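Local structure of glycosyl hydrolase BlGH5_18 (Bifidobacterium longum subsp. infantis, 7LQX) at residues E259-F264 with P403-T407; M228-W234 with R270-E276; G208-L212 with R380-P385; M22-F26 with L306-T310. The protein probably hydrolyses glycosidic bonds during the breakdown of N-glycans, as a member of subfamily 18 of glycoside hydrolase family 5. All blocks are in the same frame, centred on the assembly; numbering follows the deposited sequence. Where two conformers were deposited one is given.

Contact 1 of 4, residues E259-F264 with P403-T407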
loop_
_atom_site.group_PDB
_atom_site.type_symbol
_atom_site.label_atom_id
_atom_site.label_comp_id
_atom_site.label_asym_id
_atom_site.label_seq_id
_atom_site.Cartn_x
_atom_site.Cartn_y
_atom_site.Cartn_z
ATOM N N GLU A 259 -16.986 25.980 -18.703
ATOM C CA GLU A 259 -16.673 27.122 -19.559
ATOM C C GLU A 259 -15.199 27.495 -19.475
ATOM O O GLU A 259 -14.586 27.853 -20.486
ATOM C CB GLU A 259 -17.545 28.319 -19.186
ATOM C CG GLU A 259 -19.028 28.125 -19.480
ATOM C CD GLU A 259 -19.312 27.776 -20.933
ATOM O OE1 GLU A 259 -18.511 28.145 -21.819
ATOM O OE2 GLU A 259 -20.340 27.131 -21.192
ATOM N N LEU A 260 -14.612 27.425 -18.280
ATOM C CA LEU A 260 -13.189 27.701 -18.140
ATOM C C LEU A 260 -12.381 26.768 -19.025
ATOM O O LEU A 260 -11.447 27.199 -19.710
ATOM C CB LEU A 260 -12.790 27.565 -16.672
ATOM C CG LEU A 260 -11.329 27.833 -16.337
ATOM C CD1 LEU A 260 -10.916 29.250 -16.660
ATOM C CD2 LEU A 260 -11.099 27.544 -14.854
ATOM N N SER A 261 -12.730 25.482 -19.039
ATOM C CA SER A 261 -11.968 24.539 -19.844
ATOM C C SER A 261 -12.056 24.874 -21.325
ATOM O O SER A 261 -11.076 24.711 -22.056
ATOM C CB SER A 261 -12.434 23.110 -19.556
ATOM O OG SER A 261 -13.672 22.783 -20.170
ATOM N N ARG A 262 -13.202 25.380 -21.776
ATOM C CA ARG A 262 -13.360 25.722 -23.184
ATOM C C ARG A 262 -12.393 26.808 -23.625
ATOM O O ARG A 262 -12.040 26.874 -24.809
ATOM C CB ARG A 262 -14.791 26.174 -23.456
ATOM C CG ARG A 262 -15.824 25.063 -23.396
ATOM C CD ARG A 262 -17.195 25.654 -23.623
ATOM N NE ARG A 262 -17.397 26.093 -25.005
ATOM C CZ ARG A 262 -18.331 26.956 -25.393
ATOM N NH1 ARG A 262 -19.113 27.545 -24.503
ATOM N NH2 ARG A 262 -18.470 27.241 -26.680
ATOM N N ALA A 263 -11.980 27.688 -22.715
ATOM C CA ALA A 263 -11.022 28.717 -23.092
ATOM C C ALA A 263 -9.757 28.106 -23.675
ATOM O O ALA A 263 -9.118 28.703 -24.549
ATOM C CB ALA A 263 -10.660 29.558 -21.869
ATOM N N PHE A 264 -9.370 26.922 -23.193
ATOM C CA PHE A 264 -8.089 26.315 -23.533
ATOM C C PHE A 264 -8.182 25.226 -24.589
ATOM O O PHE A 264 -7.138 24.777 -25.073
ATOM C CB PHE A 264 -7.415 25.793 -22.247
ATOM C CG PHE A 264 -7.327 26.845 -21.188
ATOM C CD1 PHE A 264 -6.352 27.821 -21.243
ATOM C CD2 PHE A 264 -8.275 26.912 -20.180
ATOM C CE1 PHE A 264 -6.311 28.824 -20.298
ATOM C CE2 PHE A 264 -8.239 27.910 -19.248
ATOM C CZ PHE A 264 -7.264 28.867 -19.302
ATOM N N PRO A 403 -22.012 33.965 -19.996
ATOM C CA PRO A 403 -20.590 34.132 -20.287
ATOM C C PRO A 403 -19.876 32.813 -20.514
ATOM O O PRO A 403 -20.187 31.779 -19.911
ATOM C CB PRO A 403 -20.046 34.809 -19.022
ATOM C CG PRO A 403 -20.950 34.287 -17.919
ATOM C CD PRO A 403 -22.324 34.246 -18.576
ATOM N N THR A 404 -18.867 32.882 -21.367
ATOM C CA THR A 404 -17.819 31.876 -21.412
ATOM C C THR A 404 -16.509 32.546 -21.002
ATOM O O THR A 404 -16.488 33.679 -20.524
ATOM C CB THR A 404 -17.790 31.190 -22.776
ATOM O OG1 THR A 404 -16.888 30.077 -22.735
ATOM C CG2 THR A 404 -17.369 32.146 -23.896
ATOM N N LEU A 405 -15.416 31.816 -21.165
ATOM C CA LEU A 405 -14.076 32.337 -20.937
ATOM C C LEU A 405 -13.267 32.124 -22.201
ATOM O O LEU A 405 -13.389 31.085 -22.848
ATOM C CB LEU A 405 -13.398 31.652 -19.753
ATOM C CG LEU A 405 -14.157 32.045 -18.474
ATOM C CD1 LEU A 405 -14.882 30.855 -17.861
ATOM C CD2 LEU A 405 -13.290 32.775 -17.458
ATOM N N VAL A 406 -12.436 33.104 -22.540
ATOM C CA VAL A 406 -11.551 32.986 -23.688
ATOM C C VAL A 406 -10.157 33.434 -23.272
ATOM O O VAL A 406 -9.981 34.198 -22.321
ATOM C CB VAL A 406 -12.030 33.801 -24.908
ATOM C CG1 VAL A 406 -13.406 33.345 -25.355
ATOM C CG2 VAL A 406 -12.017 35.287 -24.603
ATOM N N THR A 407 -9.155 32.939 -23.995
ATOM C CA THR A 407 -7.813 33.438 -23.772
ATOM C C THR A 407 -7.607 34.763 -24.504
ATOM O O THR A 407 -8.368 35.149 -25.401
ATOM C CB THR A 407 -6.762 32.453 -24.278
ATOM O OG1 THR A 407 -6.806 32.425 -25.709
ATOM C CG2 THR A 407 -6.990 31.062 -23.700
HETATM O O HOH W 1 -10.223 30.779 -25.865
#

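Contact 2 of 4, residues M228-W234 with R270-E276. With EDO (1,2-ethanediol), chain D.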
loop_
_atom_site.group_PDB
_atom_site.type_symbol
_atom_site.label_atom_id
_atom_site.label_comp_id
_atom_site.label_asym_id
_atom_site.label_seq_id
_atom_site.Cartn_x
_atom_site.Cartn_y
_atom_site.Cartn_z
HETATM N N MSE A 228 -11.700 13.927 -24.369
HETATM C CA MSE A 228 -12.662 14.845 -23.777
HETATM C C MSE A 228 -12.024 15.490 -22.563
HETATM O O MSE A 228 -11.226 14.859 -21.872
HETATM C CB MSE A 228 -13.913 14.111 -23.295
HETATM C CG MSE A 228 -14.629 13.331 -24.354
HETATM SE SE MSE A 228 -16.370 12.698 -23.800
HETATM C CE MSE A 228 -15.835 11.186 -22.780
ATOM N N THR A 229 -12.431 16.711 -22.245
ATOM C CA THR A 229 -12.026 17.307 -20.986
ATOM C C THR A 229 -12.813 16.650 -19.869
ATOM O O THR A 229 -14.041 16.562 -19.944
ATOM C CB THR A 229 -12.350 18.794 -20.984
ATOM O OG1 THR A 229 -11.681 19.416 -22.086
ATOM C CG2 THR A 229 -11.914 19.431 -19.674
ATOM N N THR A 230 -12.129 16.214 -18.823
ATOM C CA THR A 230 -12.812 15.735 -17.631
ATOM C C THR A 230 -12.754 16.824 -16.568
ATOM O O THR A 230 -11.723 17.477 -16.393
ATOM C CB THR A 230 -12.181 14.448 -17.095
ATOM O OG1 THR A 230 -10.840 14.704 -16.680
ATOM C CG2 THR A 230 -12.184 13.354 -18.151
ATOM N N ILE A 231 -13.873 17.015 -15.878
ATOM C CA ILE A 231 -13.997 17.981 -14.794
ATOM C C ILE A 231 -14.539 17.257 -13.575
ATOM O O ILE A 231 -15.445 16.425 -13.693
ATOM C CB ILE A 231 -14.926 19.145 -15.197
ATOM C CG1 ILE A 231 -14.261 19.934 -16.327
ATOM C CG2 ILE A 231 -15.247 20.030 -13.998
ATOM C CD1 ILE A 231 -15.110 20.997 -16.913
ATOM N N HIS A 232 -13.981 17.571 -12.407
ATOM C CA HIS A 232 -14.471 17.058 -11.132
ATOM C C HIS A 232 -14.823 18.290 -10.311
ATOM O O HIS A 232 -13.924 19.007 -9.859
ATOM C CB HIS A 232 -13.417 16.233 -10.398
ATOM C CG HIS A 232 -13.066 14.950 -11.079
ATOM N ND1 HIS A 232 -12.177 14.054 -10.530
ATOM C CD2 HIS A 232 -13.460 14.419 -12.259
ATOM C CE1 HIS A 232 -12.053 13.013 -11.332
ATOM N NE2 HIS A 232 -12.802 13.222 -12.400
ATOM N N SER A 233 -16.116 18.546 -10.124
ATOM C CA SER A 233 -16.595 19.797 -9.539
ATOM C C SER A 233 -17.000 19.574 -8.090
ATOM O O SER A 233 -17.992 18.891 -7.815
ATOM C CB SER A 233 -17.767 20.336 -10.351
ATOM O OG SER A 233 -18.218 21.555 -9.807
ATOM N N TRP A 234 -16.272 20.217 -7.167
ATOM C CA TRP A 234 -16.417 20.006 -5.727
ATOM C C TRP A 234 -16.464 21.344 -5.000
ATOM O O TRP A 234 -15.435 22.007 -4.835
ATOM C CB TRP A 234 -15.286 19.128 -5.202
ATOM C CG TRP A 234 -15.446 17.724 -5.648
ATOM C CD1 TRP A 234 -14.724 17.067 -6.607
ATOM C CD2 TRP A 234 -16.434 16.802 -5.188
ATOM N NE1 TRP A 234 -15.194 15.782 -6.753
ATOM C CE2 TRP A 234 -16.242 15.595 -5.891
ATOM C CE3 TRP A 234 -17.463 16.878 -4.251
ATOM C CZ2 TRP A 234 -17.030 14.476 -5.670
ATOM C CZ3 TRP A 234 -18.246 15.766 -4.039
ATOM C CH2 TRP A 234 -18.032 14.583 -4.746
ATOM N N ARG A 270 -14.795 20.152 -28.772
ATOM C CA ARG A 270 -14.343 19.164 -27.801
ATOM C C ARG A 270 -15.404 18.925 -26.732
ATOM O O ARG A 270 -15.901 19.887 -26.129
ATOM C CB ARG A 270 -13.061 19.647 -27.141
ATOM C CG ARG A 270 -12.540 18.678 -26.093
ATOM C CD ARG A 270 -11.262 19.207 -25.517
ATOM N NE ARG A 270 -10.635 18.409 -24.460
ATOM C CZ ARG A 270 -9.763 17.426 -24.663
ATOM N NH1 ARG A 270 -9.463 17.045 -25.895
ATOM N NH2 ARG A 270 -9.211 16.806 -23.621
ATOM N N PRO A 271 -15.771 17.674 -26.461
ATOM C CA PRO A 271 -16.733 17.413 -25.383
ATOM C C PRO A 271 -16.135 17.688 -24.015
ATOM O O PRO A 271 -14.950 17.453 -23.771
ATOM C CB PRO A 271 -17.065 15.920 -25.544
ATOM C CG PRO A 271 -16.616 15.559 -26.944
ATOM C CD PRO A 271 -15.420 16.441 -27.186
ATOM N N VAL A 272 -16.986 18.185 -23.124
ATOM C CA VAL A 272 -16.673 18.357 -21.712
ATOM C C VAL A 272 -17.473 17.322 -20.928
ATOM O O VAL A 272 -18.706 17.330 -20.956
ATOM C CB VAL A 272 -17.021 19.772 -21.227
ATOM C CG1 VAL A 272 -16.738 19.887 -19.741
ATOM C CG2 VAL A 272 -16.233 20.810 -21.998
ATOM N N TRP A 273 -16.781 16.449 -20.203
ATOM C CA TRP A 273 -17.422 15.454 -19.351
ATOM C C TRP A 273 -17.327 15.938 -17.907
ATOM O O TRP A 273 -16.231 16.034 -17.355
ATOM C CB TRP A 273 -16.722 14.105 -19.526
ATOM C CG TRP A 273 -17.364 12.988 -18.760
ATOM C CD1 TRP A 273 -18.538 13.034 -18.079
ATOM C CD2 TRP A 273 -16.868 11.650 -18.611
ATOM N NE1 TRP A 273 -18.805 11.819 -17.495
ATOM C CE2 TRP A 273 -17.801 10.946 -17.822
ATOM C CE3 TRP A 273 -15.739 10.977 -19.076
ATOM C CZ2 TRP A 273 -17.628 9.609 -17.477
ATOM C CZ3 TRP A 273 -15.574 9.652 -18.746
ATOM C CH2 TRP A 273 -16.512 8.978 -17.947
ATOM N N LEU A 274 -18.473 16.277 -17.322
ATOM C CA LEU A 274 -18.580 16.485 -15.879
ATOM C C LEU A 274 -18.507 15.096 -15.256
ATOM O O LEU A 274 -19.518 14.455 -14.954
ATOM C CB LEU A 274 -19.881 17.191 -15.564
ATOM C CG LEU A 274 -20.045 17.683 -14.135
ATOM C CD1 LEU A 274 -18.857 18.476 -13.642
ATOM C CD2 LEU A 274 -21.317 18.528 -14.072
ATOM N N GLN A 275 -17.267 14.614 -15.116
ATOM C CA GLN A 275 -16.998 13.229 -14.744
ATOM C C GLN A 275 -17.194 12.984 -13.259
ATOM O O GLN A 275 -17.428 11.834 -12.865
ATOM C CB GLN A 275 -15.576 12.883 -15.209
ATOM C CG GLN A 275 -15.187 11.433 -15.036
ATOM C CD GLN A 275 -13.750 11.146 -15.432
ATOM O OE1 GLN A 275 -13.479 10.325 -16.323
ATOM N NE2 GLN A 275 -12.831 11.808 -14.790
ATOM N N GLU A 276 -17.121 14.030 -12.440
ATOM C CA GLU A 276 -17.591 13.962 -11.075
ATOM C C GLU A 276 -18.308 15.243 -10.705
ATOM O O GLU A 276 -17.802 16.339 -10.960
ATOM C CB GLU A 276 -16.461 13.825 -10.044
ATOM C CG GLU A 276 -15.686 12.558 -10.139
ATOM C CD GLU A 276 -14.568 12.468 -9.137
ATOM O OE1 GLU A 276 -14.428 13.360 -8.264
ATOM O OE2 GLU A 276 -13.795 11.496 -9.267
HETATM C C1 EDO D . -13.220 11.338 -6.085
HETATM O O1 EDO D . -12.305 11.635 -7.142
HETATM C C2 EDO D . -12.651 10.177 -5.275
HETATM O O2 EDO D . -11.361 10.564 -4.774
#

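Contact 3 of 4, residues G208-L212 with R380-P385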
loop_
_atom_site.group_PDB
_atom_site.type_symbol
_atom_site.label_atom_id
_atom_site.label_comp_id
_atom_site.label_asym_id
_atom_site.label_seq_id
_atom_site.Cartn_x
_atom_site.Cartn_y
_atom_site.Cartn_z
ATOM N N GLY A 208 -6.968 21.496 -9.007
ATOM C CA GLY A 208 -5.664 22.129 -9.043
ATOM C C GLY A 208 -5.190 22.433 -10.452
ATOM O O GLY A 208 -4.443 23.390 -10.668
ATOM N N VAL A 209 -5.605 21.623 -11.430
ATOM C CA VAL A 209 -5.205 21.882 -12.809
ATOM C C VAL A 209 -5.688 23.254 -13.264
ATOM O O VAL A 209 -4.997 23.942 -14.025
ATOM C CB VAL A 209 -5.680 20.748 -13.742
ATOM C CG1 VAL A 209 -7.192 20.737 -13.898
ATOM C CG2 VAL A 209 -5.002 20.856 -15.098
ATOM N N TRP A 210 -6.859 23.687 -12.789
ATOM C CA TRP A 210 -7.434 24.966 -13.193
ATOM C C TRP A 210 -7.009 26.114 -12.297
ATOM O O TRP A 210 -6.981 27.265 -12.740
ATOM C CB TRP A 210 -8.981 24.902 -13.198
ATOM C CG TRP A 210 -9.471 23.767 -14.025
ATOM C CD1 TRP A 210 -10.061 22.633 -13.574
ATOM C CD2 TRP A 210 -9.348 23.618 -15.446
ATOM N NE1 TRP A 210 -10.323 21.784 -14.620
ATOM C CE2 TRP A 210 -9.886 22.365 -15.779
ATOM C CE3 TRP A 210 -8.845 24.423 -16.465
ATOM C CZ2 TRP A 210 -9.933 21.897 -17.084
ATOM C CZ3 TRP A 210 -8.887 23.951 -17.762
ATOM C CH2 TRP A 210 -9.433 22.704 -18.057
ATOM N N TYR A 211 -6.687 25.831 -11.049
ATOM C CA TYR A 211 -6.652 26.851 -10.027
ATOM C C TYR A 211 -5.280 27.078 -9.402
ATOM O O TYR A 211 -5.115 28.063 -8.677
ATOM C CB TYR A 211 -7.646 26.474 -8.918
ATOM C CG TYR A 211 -9.117 26.469 -9.291
ATOM C CD1 TYR A 211 -9.602 27.123 -10.419
ATOM C CD2 TYR A 211 -10.030 25.821 -8.474
ATOM C CE1 TYR A 211 -10.958 27.131 -10.697
ATOM C CE2 TYR A 211 -11.375 25.828 -8.751
ATOM C CZ TYR A 211 -11.839 26.488 -9.859
ATOM O OH TYR A 211 -13.191 26.518 -10.144
ATOM N N LEU A 212 -4.297 26.222 -9.657
ATOM C CA LEU A 212 -3.007 26.324 -8.985
ATOM C C LEU A 212 -1.906 26.751 -9.946
ATOM O O LEU A 212 -1.594 26.031 -10.898
ATOM C CB LEU A 212 -2.611 24.977 -8.391
ATOM C CG LEU A 212 -3.408 24.499 -7.192
ATOM C CD1 LEU A 212 -2.944 23.101 -6.812
ATOM C CD2 LEU A 212 -3.238 25.459 -6.031
ATOM N N ARG A 380 -3.274 31.443 -12.883
ATOM C CA ARG A 380 -4.309 30.447 -12.643
ATOM C C ARG A 380 -5.071 30.746 -11.360
ATOM O O ARG A 380 -6.269 30.458 -11.260
ATOM C CB ARG A 380 -3.708 29.043 -12.570
ATOM C CG ARG A 380 -3.840 28.269 -13.853
ATOM C CD ARG A 380 -3.420 26.828 -13.693
ATOM N NE ARG A 380 -2.012 26.620 -13.988
ATOM C CZ ARG A 380 -1.430 25.426 -13.955
ATOM N NH1 ARG A 380 -2.140 24.353 -13.644
ATOM N NH2 ARG A 380 -0.144 25.305 -14.219
ATOM N N GLY A 381 -4.393 31.299 -10.357
ATOM C CA GLY A 381 -5.055 31.551 -9.090
ATOM C C GLY A 381 -6.265 32.448 -9.239
ATOM O O GLY A 381 -7.275 32.259 -8.561
ATOM N N ALA A 382 -6.190 33.430 -10.137
ATOM C CA ALA A 382 -7.321 34.325 -10.345
ATOM C C ALA A 382 -8.552 33.589 -10.863
ATOM O O ALA A 382 -9.657 34.136 -10.806
ATOM C CB ALA A 382 -6.934 35.420 -11.335
ATOM N N CYS A 383 -8.385 32.371 -11.370
ATOM C CA CYS A 383 -9.501 31.572 -11.858
ATOM C C CYS A 383 -10.195 30.772 -10.764
ATOM O O CYS A 383 -11.277 30.228 -11.010
ATOM C CB CYS A 383 -9.014 30.612 -12.948
ATOM S SG CYS A 383 -8.362 31.430 -14.398
ATOM N N GLY A 384 -9.619 30.684 -9.572
ATOM C CA GLY A 384 -10.210 29.898 -8.516
ATOM C C GLY A 384 -11.180 30.683 -7.654
ATOM O O GLY A 384 -11.330 31.899 -7.784
ATOM N N PRO A 385 -11.826 29.991 -6.717
ATOM C CA PRO A 385 -12.837 30.644 -5.872
ATOM C C PRO A 385 -12.277 31.847 -5.122
ATOM O O PRO A 385 -11.268 31.751 -4.421
ATOM C CB PRO A 385 -13.267 29.522 -4.916
ATOM C CG PRO A 385 -13.011 28.264 -5.675
ATOM C CD PRO A 385 -11.762 28.533 -6.485
#

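Contact 4 of 4, residues M22-F26 with L306-T310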
loop_
_atom_site.group_PDB
_atom_site.type_symbol
_atom_site.label_atom_id
_atom_site.label_comp_id
_atom_site.label_asym_id
_atom_site.label_seq_id
_atom_site.Cartn_x
_atom_site.Cartn_y
_atom_site.Cartn_z
HETATM N N MSE A 22 -28.714 12.852 -31.107
HETATM C CA MSE A 22 -27.821 13.498 -30.146
HETATM C C MSE A 22 -28.350 13.223 -28.747
HETATM O O MSE A 22 -29.540 12.948 -28.583
HETATM C CB MSE A 22 -27.783 15.005 -30.382
HETATM C CG MSE A 22 -27.352 15.403 -31.783
HETATM SE SE MSE A 22 -25.532 14.838 -32.199
HETATM C CE MSE A 22 -24.542 16.242 -31.278
ATOM N N ARG A 23 -27.488 13.351 -27.741
ATOM C CA ARG A 23 -27.921 13.094 -26.374
ATOM C C ARG A 23 -26.826 13.487 -25.397
ATOM O O ARG A 23 -25.662 13.653 -25.773
ATOM C CB ARG A 23 -28.297 11.615 -26.212
ATOM C CG ARG A 23 -27.236 10.632 -26.731
ATOM C CD ARG A 23 -27.293 9.289 -25.991
ATOM N NE ARG A 23 -27.822 9.508 -24.659
ATOM C CZ ARG A 23 -27.483 8.848 -23.566
ATOM N NH1 ARG A 23 -26.595 7.870 -23.616
ATOM N NH2 ARG A 23 -28.061 9.188 -22.434
HETATM N N MSE A 24 -27.225 13.642 -24.131
HETATM C CA MSE A 24 -26.310 13.971 -23.039
HETATM C C MSE A 24 -26.285 12.753 -22.119
HETATM O O MSE A 24 -27.333 12.243 -21.735
HETATM C CB MSE A 24 -26.790 15.171 -22.230
HETATM C CG MSE A 24 -25.898 15.490 -21.037
HETATM SE SE MSE A 24 -26.523 17.054 -20.039
HETATM C CE MSE A 24 -26.221 18.406 -21.383
ATOM N N ARG A 25 -25.095 12.312 -21.738
ATOM C CA ARG A 25 -24.962 11.084 -20.973
ATOM C C ARG A 25 -25.181 11.349 -19.488
ATOM O O ARG A 25 -24.757 12.379 -18.954
ATOM C CB ARG A 25 -23.565 10.500 -21.190
ATOM C CG ARG A 25 -23.092 10.424 -22.644
ATOM C CD ARG A 25 -23.841 9.383 -23.464
ATOM N NE ARG A 25 -23.904 8.095 -22.784
ATOM C CZ ARG A 25 -23.018 7.110 -22.919
ATOM N NH1 ARG A 25 -21.968 7.236 -23.727
ATOM N NH2 ARG A 25 -23.199 5.990 -22.234
ATOM N N PHE A 26 -25.853 10.410 -18.823
ATOM C CA PHE A 26 -26.073 10.467 -17.378
ATOM C C PHE A 26 -25.643 9.148 -16.753
ATOM O O PHE A 26 -26.061 8.078 -17.207
ATOM C CB PHE A 26 -27.532 10.809 -17.035
ATOM C CG PHE A 26 -27.833 12.268 -17.176
ATOM C CD1 PHE A 26 -28.135 12.824 -18.414
ATOM C CD2 PHE A 26 -27.756 13.102 -16.075
ATOM C CE1 PHE A 26 -28.384 14.179 -18.533
ATOM C CE2 PHE A 26 -28.001 14.451 -16.191
ATOM C CZ PHE A 26 -28.302 14.996 -17.421
ATOM N N LEU A 306 -21.265 20.418 -23.080
ATOM C CA LEU A 306 -21.436 19.427 -22.024
ATOM C C LEU A 306 -21.891 18.098 -22.623
ATOM O O LEU A 306 -22.980 17.996 -23.191
ATOM C CB LEU A 306 -22.435 19.916 -20.981
ATOM C CG LEU A 306 -22.551 18.979 -19.768
ATOM C CD1 LEU A 306 -21.238 18.857 -19.006
ATOM C CD2 LEU A 306 -23.661 19.433 -18.831
ATOM N N TRP A 307 -21.071 17.066 -22.441
ATOM C CA TRP A 307 -21.296 15.752 -23.027
ATOM C C TRP A 307 -22.010 14.814 -22.075
ATOM O O TRP A 307 -22.745 13.927 -22.521
ATOM C CB TRP A 307 -19.924 15.169 -23.389
ATOM C CG TRP A 307 -19.881 13.742 -23.819
ATOM C CD1 TRP A 307 -19.939 13.271 -25.095
ATOM C CD2 TRP A 307 -19.692 12.598 -22.980
ATOM N NE1 TRP A 307 -19.833 11.903 -25.102
ATOM C CE2 TRP A 307 -19.679 11.465 -23.816
ATOM C CE3 TRP A 307 -19.547 12.419 -21.605
ATOM C CZ2 TRP A 307 -19.526 10.176 -23.322
ATOM C CZ3 TRP A 307 -19.395 11.138 -21.122
ATOM C CH2 TRP A 307 -19.384 10.036 -21.973
ATOM N N GLY A 308 -21.796 14.971 -20.783
ATOM C CA GLY A 308 -22.380 14.054 -19.822
ATOM C C GLY A 308 -22.110 14.502 -18.407
ATOM O O GLY A 308 -21.216 15.312 -18.151
ATOM N N VAL A 309 -22.908 13.954 -17.486
ATOM C CA VAL A 309 -22.815 14.227 -16.058
ATOM C C VAL A 309 -22.768 12.885 -15.348
ATOM O O VAL A 309 -23.633 12.034 -15.571
ATOM C CB VAL A 309 -24.023 15.039 -15.550
ATOM C CG1 VAL A 309 -23.905 15.259 -14.041
ATOM C CG2 VAL A 309 -24.148 16.351 -16.310
ATOM N N THR A 310 -21.770 12.704 -14.492
ATOM C CA THR A 310 -21.570 11.457 -13.755
ATOM C C THR A 310 -21.497 11.791 -12.276
ATOM O O THR A 310 -20.531 12.400 -11.815
ATOM C CB THR A 310 -20.317 10.749 -14.266
ATOM O OG1 THR A 310 -20.409 10.648 -15.699
ATOM C CG2 THR A 310 -20.170 9.372 -13.660
HETATM O O HOH W 2 -23.125 13.601 -25.283
HETATM O O HOH W 3 -24.826 16.151 -24.756
#

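Contact 1 of 4, residues E259-F264 with P403-T407
The carboxylate of Glu259 takes the hydroxyl of Thr404 on the anti side of OE1, with OG1 to OE1 at 2.7 Å and 20° out of the carboxylate plane. Its syn side receives Arg262, one helical turn on: Glu259 CD lies at the guanidinium edge, while OE1 is tilted from that plane (NH1 to OE1 2.8 Å); NH1 also bonds Asn363. At the other end, one face of the Phe264 ring has Ala263 CB 3.9 Å above its plane toward the rim, while Thr407 CG2 approaches that ring obliquely. A bend at chi2 (-56°) folds the Glu259 chain so that its carboxylate reaches both donors. An alanine here would probably leave the Thr404 hydroxyl without this acceptor and the Arg262 guanidinium with Asn363 but without its carboxylate mate. Between these ends Leu405 fills the middle, its CD1 3.5 Å from Leu260 N, and its carbonyl O lies 3.3 Å from Ala263 CB. One water joins the backbones, donating to Ala263 O at 2.7 Å and accepting from Thr407 N at 3.1 Å. Helix 248-264 of the barrel thus packs, axes 30° apart, on strand 403-407, which edges a small parallel sheet beside strand 365-369, with helix 388-399 touching Glu259 and Leu405.

Contact 2 of 4, residues M228-W234 with R270-E276
Met228 and Pro271 interlock at the start of the paired strands: the selenomethionine lays SE 3.7 Å from Pro271 CB, and its end, bent at chi3 (-80°), carries CE to Trp273 CE3 at 3.7 Å. Arg270 lays one face of its guanidinium over Met228 CA, and its edge gives NE to Thr229 OG1 (2.8 Å, in plane). Strands 229-233 and 272-276 run parallel, the sixth and seventh of a (beta/alpha)8 barrel; Thr229 and Val272 face helix 248-264, whereas Thr230, His232, Trp273 and Glu276 point into the barrel. On the helix side Ile231, in the conformer described, fits CG2 against Leu274 CD1 and CD1 against Val272 CG1. After Leu274 the register slips by one residue, Gln275 being the extra one: Ile231 O accepts from Glu276 N and, weakly, from Gln275 N. Gln275 slots beside Thr230, its NE2 3.6 Å from Thr230 CB, and meets the ring edge at His232 NE2 (2.8 Å). The Glu276 carboxylate stacks on a face of that ring, planes 14° apart and CD 3.2 Å above it, while CG sits over the ring centre. Glu163 takes His232 ND1. Trp234 NE1 reaches Glu276 OE1 nearly along the C-O axis (3.0 Å), Arg64 bridges OE2, and an ethanediol hydroxyl donates to OE2.

Contact 3 of 4, residues G208-L212 with R380-P385
Tyr211 lays one face of its ring against the Gly384-Pro385 link, and this is the apolar part of the contact. Gly384 CA stands 3.6 Å from the ring centroid and Pro385 CD 3.9 Å, both in CH-pi geometry over the same face. A side chain at Gly384 would be tight: a CB there would come 3.3 Å from Tyr211 CG. Cys383 adds its CB at 4.3 Å from Tyr211 CD1, and Tyr437, outside the two segments, packs edge-to-face with the ring.

The polar part is carried by Arg380. Its chain, bent at chi3 (-91°), sets the guanidinium beneath Leu212 O, which lies 3.0 Å above the plane over its centre, too poorly angled to be a hydrogen bond. The bond that forms runs from NH1 to Val209 O (2.9 Å, 145° at the hydrogen), with the donor above the carbonyl plane. Phe217 O and His215 O take further N-H groups of the same guanidinium. A leucine in place of Arg380 would probably leave Val209 O and these two carbonyls without their donor. Separately, Gly381 CA makes a CA-H...O contact with Tyr211 O.

Such an arginine gathering main-chain carbonyls where a short helix ends ties the loop after barrel strand 200-202 to the loop after strand 365-369 of the C-terminal region built on a three-stranded parallel sheet.

Contact 4 of 4, residues M22-F26 with L306-T310
Met24 reaches across to strand 306-310 with the outer half of its side chain, a selenomethionine. CB starts the chain, and the trans first torsion (chi1 177°) sends CG out from the backbone; there CG lies 3.8 Å from Trp307 O and close to Gly308 CA. SE comes next, 3.9 Å from Leu306 CD2. A final bend at chi3 (-66°) lays the methyl alongside Leu306, where CE is 3.7 Å from Leu306 O and about as near to CD2, so that the tip rests against a leucine branch and its carbonyl.

The backbones meet in parallel beta pairing. Arg25 N gives to Trp307 O in an almost straight bond (3.0 Å, 176° at the hydrogen), and Val309 N gives to Arg25 O at 2.8 Å. Gly308 lies opposite Arg25, and a CB on it would run into both Arg25 CB and Trp307 CE3. On that side Arg25, in the conformer described, passes CG over a face of the Trp307 six-membered ring (3.7 Å from its centroid), while its NE and NH2 reach Asp61 and Asp100. On the other side Phe26 CE2 rests by Val309 CB at 4.1 Å, backed by helix 342-354. Two waters sit between Arg23 O and the carbonyls of Trp307 and Leu306.

Strand 25-29 is the first of the barrel and strand 306-312 the eighth, so this pairing closes the cylinder. Its chemistry divides by face: apolar packing toward the helix, and on the other an arginine whose charge is met by two aspartates while its aliphatic part lies on tryptophan.

Contacts 2 and 4 lie on adjoining strands of the barrel wall, 272-277 and 306-312, their centres 10 Å apart: Trp273 NE1 lies 2.7 Å from Thr310 OG1, a probable hydrogen bond. Contacts 1 and 3 lie on the outer side. Residues of helix 248-264 in contact 1 pack on both neighbours: Ser261 CB meets Trp210 CH2 of contact 3 at 3.4 Å and Thr229 CG2 of contact 2 at 3.7 Å. Contacts 3 and 4 do not touch, with centres 25 Å apart. The ethanediol beside Glu276 probably marks the pocket at the C-terminal strand ends of contact 2; clan GH-A enzymes carry their nucleophilic glutamate at the end of the seventh strand, so Glu276 is probably its counterpart.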